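Local atomic coordinates of protein argonaute (Marinitoga piezophila, PDB entry 5I4A), a protein that cleaves single-stranded DNA as an RNA-guided endonuclease, using short 5'-hydroxyl guide RNAs to find complementary targets. Residues I446-S451 against I516-R521. Numbering follows the deposited sequence.
Sequences IGIDLS and ILRDGR. With nucleotides of chain B.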
loop_
_atom_site.group_PDB
_atom_site.type_symbol
_atom_site.label_atom_id
_atom_site.label_comp_id
_atom_site.label_asym_id
_atom_site.label_seq_id
_atom_site.Cartn_x
_atom_site.Cartn_y
_atom_site.Cartn_z
ATOM N N ILE A 446 -7.399 0.604 -16.240
ATOM C CA ILE A 446 -7.116 1.927 -15.700
ATOM C C ILE A 446 -7.065 1.828 -14.183
ATOM O O ILE A 446 -7.934 1.200 -13.567
ATOM C CB ILE A 446 -8.179 2.948 -16.149
ATOM C CG1 ILE A 446 -8.123 3.147 -17.666
ATOM C CG2 ILE A 446 -8.000 4.275 -15.428
ATOM C CD1 ILE A 446 -9.273 3.964 -18.215
ATOM N N GLY A 447 -6.047 2.438 -13.586
ATOM C CA GLY A 447 -5.921 2.523 -12.136
ATOM C C GLY A 447 -6.105 3.960 -11.683
ATOM O O GLY A 447 -5.668 4.890 -12.363
ATOM N N ILE A 448 -6.751 4.134 -10.531
ATOM C CA ILE A 448 -7.104 5.454 -10.015
ATOM C C ILE A 448 -6.590 5.578 -8.588
ATOM O O ILE A 448 -7.002 4.812 -7.709
ATOM C CB ILE A 448 -8.622 5.703 -10.048
ATOM C CG1 ILE A 448 -9.184 5.456 -11.448
ATOM C CG2 ILE A 448 -8.935 7.119 -9.580
ATOM C CD1 ILE A 448 -8.607 6.361 -12.502
ATOM N N ASP A 449 -5.712 6.554 -8.353
ATOM C CA ASP A 449 -5.256 6.919 -7.014
ATOM C C ASP A 449 -5.710 8.348 -6.750
ATOM O O ASP A 449 -5.199 9.292 -7.363
ATOM C CB ASP A 449 -3.736 6.788 -6.885
ATOM C CG ASP A 449 -3.244 6.954 -5.448
ATOM O OD1 ASP A 449 -3.871 7.698 -4.664
ATOM O OD2 ASP A 449 -2.217 6.336 -5.102
ATOM N N LEU A 450 -6.661 8.507 -5.831
ATOM C CA LEU A 450 -7.246 9.809 -5.535
ATOM C C LEU A 450 -7.466 9.919 -4.033
ATOM O O LEU A 450 -8.218 9.128 -3.455
ATOM C CB LEU A 450 -8.559 10.003 -6.300
ATOM C CG LEU A 450 -9.343 11.294 -6.064
ATOM C CD1 LEU A 450 -9.948 11.802 -7.358
ATOM C CD2 LEU A 450 -10.428 11.035 -5.054
ATOM N N SER A 451 -6.825 10.905 -3.410
ATOM C CA SER A 451 -6.908 11.108 -1.971
ATOM C C SER A 451 -7.284 12.553 -1.666
ATOM O O SER A 451 -7.068 13.461 -2.474
ATOM C CB SER A 451 -5.586 10.754 -1.276
ATOM O OG SER A 451 -4.520 11.547 -1.771
ATOM N N ILE A 516 -11.965 -0.009 -14.383
ATOM C CA ILE A 516 -11.596 1.113 -13.528
ATOM C C ILE A 516 -11.320 0.539 -12.145
ATOM O O ILE A 516 -12.246 0.174 -11.410
ATOM C CB ILE A 516 -12.680 2.197 -13.482
ATOM C CG1 ILE A 516 -12.895 2.804 -14.870
ATOM C CG2 ILE A 516 -12.304 3.286 -12.490
ATOM C CD1 ILE A 516 -13.976 2.113 -15.679
ATOM N N LEU A 517 -10.042 0.452 -11.792
ATOM C CA LEU A 517 -9.617 -0.065 -10.501
ATOM C C LEU A 517 -9.267 1.111 -9.597
ATOM O O LEU A 517 -8.456 1.966 -9.967
ATOM C CB LEU A 517 -8.420 -1.001 -10.660
ATOM C CG LEU A 517 -8.389 -1.844 -11.940
ATOM C CD1 LEU A 517 -7.116 -2.672 -12.000
ATOM C CD2 LEU A 517 -9.616 -2.738 -12.062
ATOM N N ARG A 518 -9.888 1.156 -8.424
ATOM C CA ARG A 518 -9.768 2.279 -7.508
ATOM C C ARG A 518 -9.001 1.860 -6.262
ATOM O O ARG A 518 -9.280 0.809 -5.675
ATOM C CB ARG A 518 -11.155 2.805 -7.126
ATOM C CG ARG A 518 -11.167 3.867 -6.041
ATOM C CD ARG A 518 -10.503 5.157 -6.494
ATOM N NE ARG A 518 -10.695 6.220 -5.510
ATOM C CZ ARG A 518 -11.631 7.158 -5.596
ATOM N NH1 ARG A 518 -12.462 7.178 -6.629
ATOM N NH2 ARG A 518 -11.734 8.078 -4.648
ATOM N N ASP A 519 -8.032 2.682 -5.864
ATOM C CA ASP A 519 -7.311 2.489 -4.608
ATOM C C ASP A 519 -8.241 2.878 -3.468
ATOM O O ASP A 519 -8.391 4.057 -3.141
ATOM C CB ASP A 519 -6.031 3.317 -4.597
ATOM C CG ASP A 519 -5.258 3.191 -3.294
ATOM O OD1 ASP A 519 -5.534 2.255 -2.512
ATOM O OD2 ASP A 519 -4.362 4.028 -3.056
ATOM N N GLY A 520 -8.869 1.883 -2.861
ATOM C CA GLY A 520 -9.883 2.122 -1.860
ATOM C C GLY A 520 -11.276 2.101 -2.451
ATOM O O GLY A 520 -11.536 1.507 -3.501
ATOM N N ARG A 521 -12.186 2.779 -1.761
ATOM C CA ARG A 521 -13.589 2.792 -2.138
ATOM C C ARG A 521 -13.951 4.105 -2.824
ATOM O O ARG A 521 -13.406 5.166 -2.497
ATOM C CB ARG A 521 -14.481 2.571 -0.916
ATOM C CG ARG A 521 -14.183 3.470 0.273
ATOM C CD ARG A 521 -14.860 2.935 1.531
ATOM N NE ARG A 521 -14.976 3.942 2.583
ATOM C CZ ARG A 521 -14.119 4.081 3.591
ATOM N NH1 ARG A 521 -13.070 3.276 3.693
ATOM N NH2 ARG A 521 -14.312 5.028 4.499
ATOM P P C B 12 -16.429 6.690 6.277
ATOM O OP1 C B 12 -16.587 5.566 5.326
ATOM O OP2 C B 12 -16.153 8.039 5.742
ATOM O "O5'" C B 12 -17.737 6.819 7.191
HETATM O O HOH W 1 -7.931 6.214 -4.353
HETATM O O HOH W 2 -6.841 6.586 -1.965
#
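D449, within strand 443-452, and D519, the last residue of the parallel strand 513-519, end up next to each other. Each carboxylate carbon lies anti to its backbone N (chi1 -171° and 178°), which carries both groups the same way, side by side, with OD2 of D449 3.8 Å from OD2 of D519. Their planes are turned 87° apart; K547 makes a long, weak ion pair with D519, and N627 on helix 621-631 lies beside both acids. Behind them the strands are joined by L517 N to I446 O, I448 N to L517 O (2.8 Å) and D519 N to I448 O. On the sheet face that carries I446, I448, I516 and R518, CG1 of I448 rests alongside CG2 of I516 at 3.9 Å, while CG2 of I448 meets CD of R518. The R518 chain, bent at chi2, slants across L450: CD2 of L450 touches NH2 of R518 at 3.3 Å, and CB of L450 lies over one guanidinium face near the rim. E524 holds NH2 in a salt bridge. Where the strands part beyond I448, a water accepts from L450 N and from R518 NE (3.0 Å each), tying the arginine to the neighbouring backbone. After the turn at G520, the edge of the R521 guanidinium meets the phosphate of nucleotide 12 of the guide RNA, chain B, and NH1 forms a salt bridge to another RNA phosphate. Adjacent central strands presenting paired aspartates are characteristic of the RNase H fold of PIWI domains; D449 and D519, with E485 and N627, are the inferred catalytic residues, and both aspartates probably bind manganese, as in relatives.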